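Local coordinates for protein BsaWI endonuclease (Geobacillus stearothermophilus, PDB 4ZSF) that probably cleaves DNA as a metal-dependent restriction endonuclease of the PD-(D/E)XK type, captured here in a pre-specific complex with DNA, at residues S78-N81 and S82-S86; G210-S213 and N214-L217. All blocks are in the same frame, centred on the assembly; numbering follows the deposited sequence.

Interaction 1: S78-N81 and S82-S86; sequences SAEN and SWKKS. With nucleotides of chain B.
Asn81 and Lys84 meet on one flank of the long helix 70-103, where the amide of Asn81 crosses the lysine chain at a slant, with OD1 3.6 Å from CD of Lys84. A water joins their polar ends: it lies 2.6 Å from Asn81 OD1, to which it probably donates, and accepts from Lys84 NZ at 2.8 Å. Glu80 runs alongside the lysine chain, extended beyond CG, and its OE2 forms a weak salt bridge with Lys84 NZ at 3.2 Å; the stronger mate of this ammonium is O2 of a cytosine base. With CG of Asn81 anti to its carbonyl carbon (chi1 -83°), the amide turns to the DNA: ND2 donates to O4' of DG9 of chain B at 2.9 Å, and OD1 also accepts from N2 of another guanine base. Ser82, one residue on, turns to the DNA backbone instead. Its OG, anti to the backbone N (chi1 166°), donates to OP1 of DC11 of chain B at 2.8 Å, while His60 of the second subunit bonds the same hydroxyl. A turn earlier, Ser78 OG reaches OP1 of DT10 of chain B at 2.7 Å. Ordinary i to i+4 backbone bonds, such as Trp83 N to Ala79 O at 2.9 Å, keep these groups in step. This is a worked case of a helix laid in the minor groove: serines hold phosphates, whereas Asn81 and Lys84 address sugar and groove-edge atoms, and the carboxylate and water probably temper the lysine charge and steady its aim.

Interaction 2: G210-S213 and N214-L217; sequences GGTS and NYRL
Gly210, the first residue to depart from helical geometry after helix 202-209, lays its CA 3.2 Å from Tyr215 O in a CA-H...O contact. Its phi is positive (76°), and a CB here would run into the carbonyl carbon of Leu217, which suits glycine. Gly211, again with positive phi, donates from N to Arg216 O at 2.9 Å. Thr212 then grips Tyr215 twice: its N donates to Tyr215 O at 2.9 Å in a nearly straight bond (170°), and its OG1 accepts from Tyr215 N at 3.2 Å. The hydroxyl reaches that N-H because it stands between the backbone N and carbonyl carbon (chi1 71°), and a water bridges it to Asn214 ND2, weakly on the asparagine side. A valine in its place would probably leave Tyr215 N without this hydroxyl acceptor and the water without one of its mates. Ser213 and Asn214, with helical backbone angles, are the central residues of a beta turn from Thr212 to Tyr215. Against helix 202-209, the Tyr215 side chain packs on Ala206 and Met207 and its OH bonds Lys203; Leu217 packs on Met180 and, through its carbonyl, bonds Arg176 of helix 172-184, ahead of strand 222-226.

In the fold
The two contacts illustrate how local neighbours serve different ends. Interaction 1 is buried, a piece of the single helix 70-103 enclosed by DNA and by the second subunit, where Trp83 makes a T-shaped (edge-to-face) stack with Tyr57 of that subunit. Interaction 2 is a surface loop that no other protein chain of the assembly touches, although its nearest atom is about 6 Å from the nucleic acid. They share no helix or strand; the centres of interactions 1 and 2 lie about 36 Å apart, on opposite sides of the chain's centre. Hydroxyl, amide and charged side chains carry the first, most engaging the DNA, whereas backbone groups and one hydroxyl close the second, between a helix and a strand.

Interaction 1: S78-N81 and S82-S86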
loop_
_atom_site.group_PDB
_atom_site.type_symbol
_atom_site.label_atom_id
_atom_site.label_comp_id
_atom_site.label_asym_id
_atom_site.label_seq_id
_atom_site.Cartn_x
_atom_site.Cartn_y
_atom_site.Cartn_z
ATOM N N SER A 78 8.316 14.407 -0.214
ATOM C CA SER A 78 7.469 15.001 0.835
ATOM C C SER A 78 6.134 15.562 0.217
ATOM O O SER A 78 5.026 15.321 0.684
ATOM C CB SER A 78 8.248 16.104 1.530
ATOM O OG SER A 78 7.395 16.979 2.273
ATOM N N ALA A 79 6.280 16.310 -0.859
ATOM C CA ALA A 79 5.112 16.884 -1.538
ATOM C C ALA A 79 4.196 15.827 -2.134
ATOM O O ALA A 79 2.956 15.913 -2.048
ATOM C CB ALA A 79 5.593 17.876 -2.665
ATOM N N GLU A 80 4.801 14.845 -2.805
ATOM C CA GLU A 80 4.025 13.756 -3.373
ATOM C C GLU A 80 3.221 13.026 -2.284
ATOM O O GLU A 80 2.033 12.711 -2.467
ATOM C CB GLU A 80 5.015 12.773 -4.072
ATOM C CG GLU A 80 4.417 11.506 -4.601
ATOM C CD GLU A 80 5.507 10.428 -4.805
ATOM O OE1 GLU A 80 6.683 10.576 -4.323
ATOM O OE2 GLU A 80 5.200 9.425 -5.455
ATOM N N ASN A 81 3.857 12.775 -1.149
ATOM C CA ASN A 81 3.141 12.032 -0.107
ATOM C C ASN A 81 2.073 12.867 0.581
ATOM O O ASN A 81 1.060 12.338 1.085
ATOM C CB ASN A 81 4.134 11.493 0.921
ATOM C CG ASN A 81 4.768 10.172 0.442
ATOM O OD1 ASN A 81 4.192 9.503 -0.415
ATOM N ND2 ASN A 81 5.946 9.838 0.941
ATOM N N SER A 82 2.284 14.165 0.582
ATOM C CA SER A 82 1.238 15.088 0.994
ATOM C C SER A 82 -0.004 14.988 0.051
ATOM O O SER A 82 -1.149 14.800 0.493
ATOM C CB SER A 82 1.774 16.528 1.011
ATOM O OG SER A 82 0.678 17.438 1.097
ATOM N N TRP A 83 0.244 15.131 -1.256
ATOM C CA TRP A 83 -0.825 14.987 -2.266
ATOM C C TRP A 83 -1.509 13.643 -2.153
ATOM O O TRP A 83 -2.738 13.555 -2.204
ATOM C CB TRP A 83 -0.255 15.151 -3.679
ATOM C CG TRP A 83 -1.280 14.938 -4.726
ATOM C CD1 TRP A 83 -1.420 13.842 -5.538
ATOM C CD2 TRP A 83 -2.243 15.891 -5.151
ATOM N NE1 TRP A 83 -2.496 14.038 -6.407
ATOM C CE2 TRP A 83 -2.976 15.306 -6.214
ATOM C CE3 TRP A 83 -2.550 17.221 -4.749
ATOM C CZ2 TRP A 83 -4.017 15.989 -6.869
ATOM C CZ3 TRP A 83 -3.601 17.887 -5.394
ATOM C CH2 TRP A 83 -4.292 17.264 -6.458
ATOM N N LYS A 84 -0.731 12.583 -1.986
ATOM C CA LYS A 84 -1.305 11.247 -1.946
ATOM C C LYS A 84 -2.290 11.051 -0.814
ATOM O O LYS A 84 -3.276 10.375 -0.975
ATOM C CB LYS A 84 -0.242 10.169 -1.770
ATOM C CG LYS A 84 0.460 9.887 -3.131
ATOM C CD LYS A 84 1.636 8.857 -2.856
ATOM C CE LYS A 84 2.203 8.405 -4.202
ATOM N NZ LYS A 84 3.299 7.291 -3.967
ATOM N N LYS A 85 -2.000 11.621 0.332
ATOM C CA LYS A 85 -2.896 11.435 1.436
ATOM C C LYS A 85 -4.042 12.492 1.499
ATOM O O LYS A 85 -5.144 12.153 1.944
ATOM C CB LYS A 85 -2.078 11.432 2.763
ATOM C CG LYS A 85 -2.931 11.006 4.021
ATOM C CD LYS A 85 -3.366 9.517 3.959
ATOM C CE LYS A 85 -4.226 9.154 5.187
ATOM N NZ LYS A 85 -4.756 7.783 5.088
ATOM N N SER A 86 -3.804 13.726 1.067
ATOM C CA SER A 86 -4.838 14.758 1.192
ATOM C C SER A 86 -5.762 14.924 -0.042
ATOM O O SER A 86 -6.913 15.383 0.104
ATOM C CB SER A 86 -4.192 16.080 1.488
ATOM O OG SER A 86 -3.447 16.496 0.375
ATOM P P DG B 9 10.039 8.630 5.167
ATOM O OP1 DG B 9 11.291 8.515 4.388
ATOM O OP2 DG B 9 9.979 8.272 6.586
ATOM O "O5'" DG B 9 9.370 10.024 5.015
ATOM C "C5'" DG B 9 9.378 10.719 3.729
ATOM C "C4'" DG B 9 8.200 11.658 3.623
ATOM O "O4'" DG B 9 6.978 10.875 3.406
ATOM C "C3'" DG B 9 7.968 12.503 4.876
ATOM O "O3'" DG B 9 7.575 13.807 4.472
ATOM C "C2'" DG B 9 6.875 11.715 5.634
ATOM C "C1'" DG B 9 6.093 11.028 4.513
ATOM N N9 DG B 9 5.633 9.667 4.854
ATOM C C8 DG B 9 6.242 8.762 5.693
ATOM N N7 DG B 9 5.567 7.636 5.768
ATOM C C5 DG B 9 4.452 7.834 4.963
ATOM C C6 DG B 9 3.386 6.947 4.623
ATOM O O6 DG B 9 3.217 5.822 5.033
ATOM N N1 DG B 9 2.447 7.525 3.752
ATOM C C2 DG B 9 2.584 8.787 3.234
ATOM N N2 DG B 9 1.588 9.241 2.431
ATOM N N3 DG B 9 3.569 9.592 3.536
ATOM C C4 DG B 9 4.478 9.057 4.396
ATOM P P DT B 10 6.910 14.857 5.455
ATOM O OP1 DT B 10 7.154 16.201 4.878
ATOM O OP2 DT B 10 7.267 14.567 6.847
ATOM O "O5'" DT B 10 5.345 14.592 5.256
ATOM C "C5'" DT B 10 4.771 14.655 3.947
ATOM C "C4'" DT B 10 3.307 14.240 4.006
ATOM O "O4'" DT B 10 3.241 12.889 4.517
ATOM C "C3'" DT B 10 2.504 15.079 5.009
ATOM O "O3'" DT B 10 1.471 15.801 4.303
ATOM C "C2'" DT B 10 1.931 14.038 6.020
ATOM C "C1'" DT B 10 2.046 12.739 5.267
ATOM N N1 DT B 10 2.273 11.556 6.124
ATOM C C2 DT B 10 1.423 10.488 6.005
ATOM O O2 DT B 10 0.435 10.515 5.293
ATOM N N3 DT B 10 1.760 9.388 6.737
ATOM C C4 DT B 10 2.852 9.244 7.536
ATOM O O4 DT B 10 3.061 8.203 8.161
ATOM C C5 DT B 10 3.731 10.425 7.632
ATOM C C7 DT B 10 4.954 10.433 8.538
ATOM C C6 DT B 10 3.387 11.519 6.926
ATOM P P DC B 11 0.501 16.866 4.968
ATOM O OP1 DC B 11 0.135 17.743 3.809
ATOM O OP2 DC B 11 1.112 17.401 6.212
ATOM O "O5'" DC B 11 -0.775 16.050 5.399
ATOM C "C5'" DC B 11 -1.518 15.316 4.382
ATOM C "C4'" DC B 11 -2.552 14.391 5.016
ATOM O "O4'" DC B 11 -1.876 13.366 5.786
ATOM C "C3'" DC B 11 -3.537 15.050 5.980
ATOM O "O3'" DC B 11 -4.864 14.674 5.547
ATOM C "C2'" DC B 11 -3.212 14.454 7.375
ATOM C "C1'" DC B 11 -2.648 13.092 6.954
ATOM N N1 DC B 11 -1.657 12.453 7.869
ATOM C C2 DC B 11 -1.828 11.107 8.209
ATOM O O2 DC B 11 -2.879 10.528 7.852
ATOM N N3 DC B 11 -0.877 10.496 8.980
ATOM C C4 DC B 11 0.222 11.136 9.325
ATOM N N4 DC B 11 1.152 10.448 10.048
ATOM C C5 DC B 11 0.424 12.521 8.979
ATOM C C6 DC B 11 -0.525 13.108 8.219
HETATM O O HOH W 1 5.417 8.331 -2.426
#

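Interaction 2: G210-S213 and N214-L217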
loop_
_atom_site.group_PDB
_atom_site.type_symbol
_atom_site.label_atom_id
_atom_site.label_comp_id
_atom_site.label_asym_id
_atom_site.label_seq_id
_atom_site.Cartn_x
_atom_site.Cartn_y
_atom_site.Cartn_z
ATOM N N GLY A 210 -20.572 -6.105 -16.169
ATOM C CA GLY A 210 -20.755 -7.544 -16.123
ATOM C C GLY A 210 -21.037 -8.097 -17.510
ATOM O O GLY A 210 -20.788 -7.424 -18.520
ATOM N N GLY A 211 -21.519 -9.338 -17.555
ATOM C CA GLY A 211 -21.885 -9.987 -18.816
ATOM C C GLY A 211 -20.759 -10.634 -19.595
ATOM O O GLY A 211 -20.880 -10.840 -20.821
ATOM N N THR A 212 -19.649 -10.939 -18.935
ATOM C CA THR A 212 -18.620 -11.714 -19.595
ATOM C C THR A 212 -18.184 -12.892 -18.712
ATOM O O THR A 212 -18.616 -13.012 -17.543
ATOM C CB THR A 212 -17.381 -10.872 -19.949
ATOM O OG1 THR A 212 -16.673 -10.524 -18.751
ATOM C CG2 THR A 212 -17.775 -9.618 -20.721
ATOM N N SER A 213 -17.328 -13.762 -19.265
ATOM C CA SER A 213 -16.861 -14.921 -18.514
ATOM C C SER A 213 -16.056 -14.517 -17.288
ATOM O O SER A 213 -16.245 -15.079 -16.228
ATOM C CB SER A 213 -16.039 -15.844 -19.414
ATOM O OG SER A 213 -16.885 -16.324 -20.436
ATOM N N ASN A 214 -15.195 -13.515 -17.417
ATOM C CA ASN A 214 -14.416 -13.022 -16.278
ATOM C C ASN A 214 -15.278 -12.269 -15.267
ATOM O O ASN A 214 -15.031 -12.260 -14.050
ATOM C CB ASN A 214 -13.301 -12.115 -16.780
ATOM C CG ASN A 214 -12.377 -12.833 -17.750
ATOM O OD1 ASN A 214 -12.039 -13.993 -17.531
ATOM N ND2 ASN A 214 -11.990 -12.157 -18.836
ATOM N N TYR A 215 -16.294 -11.598 -15.782
ATOM C CA TYR A 215 -17.110 -10.743 -14.916
ATOM C C TYR A 215 -18.535 -10.999 -15.251
ATOM O O TYR A 215 -19.077 -10.314 -16.112
ATOM C CB TYR A 215 -16.777 -9.261 -15.112
ATOM C CG TYR A 215 -15.329 -8.997 -14.802
ATOM C CD1 TYR A 215 -14.876 -8.989 -13.483
ATOM C CD2 TYR A 215 -14.396 -8.807 -15.821
ATOM C CE1 TYR A 215 -13.525 -8.769 -13.188
ATOM C CE2 TYR A 215 -13.049 -8.608 -15.538
ATOM C CZ TYR A 215 -12.622 -8.587 -14.218
ATOM O OH TYR A 215 -11.292 -8.392 -13.919
ATOM N N ARG A 216 -19.139 -11.993 -14.599
ATOM C CA ARG A 216 -20.500 -12.397 -14.954
ATOM C C ARG A 216 -21.532 -11.321 -14.558
ATOM O O ARG A 216 -22.406 -10.979 -15.343
ATOM C CB ARG A 216 -20.853 -13.727 -14.298
ATOM C CG ARG A 216 -21.944 -14.511 -15.047
ATOM C CD ARG A 216 -22.291 -15.846 -14.364
ATOM N NE ARG A 216 -22.786 -15.681 -12.987
ATOM C CZ ARG A 216 -24.056 -15.434 -12.658
ATOM N NH1 ARG A 216 -24.983 -15.298 -13.609
ATOM N NH2 ARG A 216 -24.399 -15.315 -11.379
ATOM N N LEU A 217 -21.395 -10.779 -13.356
ATOM C CA LEU A 217 -22.349 -9.772 -12.867
ATOM C C LEU A 217 -21.752 -8.377 -12.896
ATOM O O LEU A 217 -20.522 -8.222 -12.913
ATOM C CB LEU A 217 -22.754 -10.079 -11.445
ATOM C CG LEU A 217 -23.246 -11.514 -11.212
ATOM C CD1 LEU A 217 -23.693 -11.668 -9.776
ATOM C CD2 LEU A 217 -24.394 -11.788 -12.176
HETATM O O HOH W 2 -13.808 -9.413 -19.367
#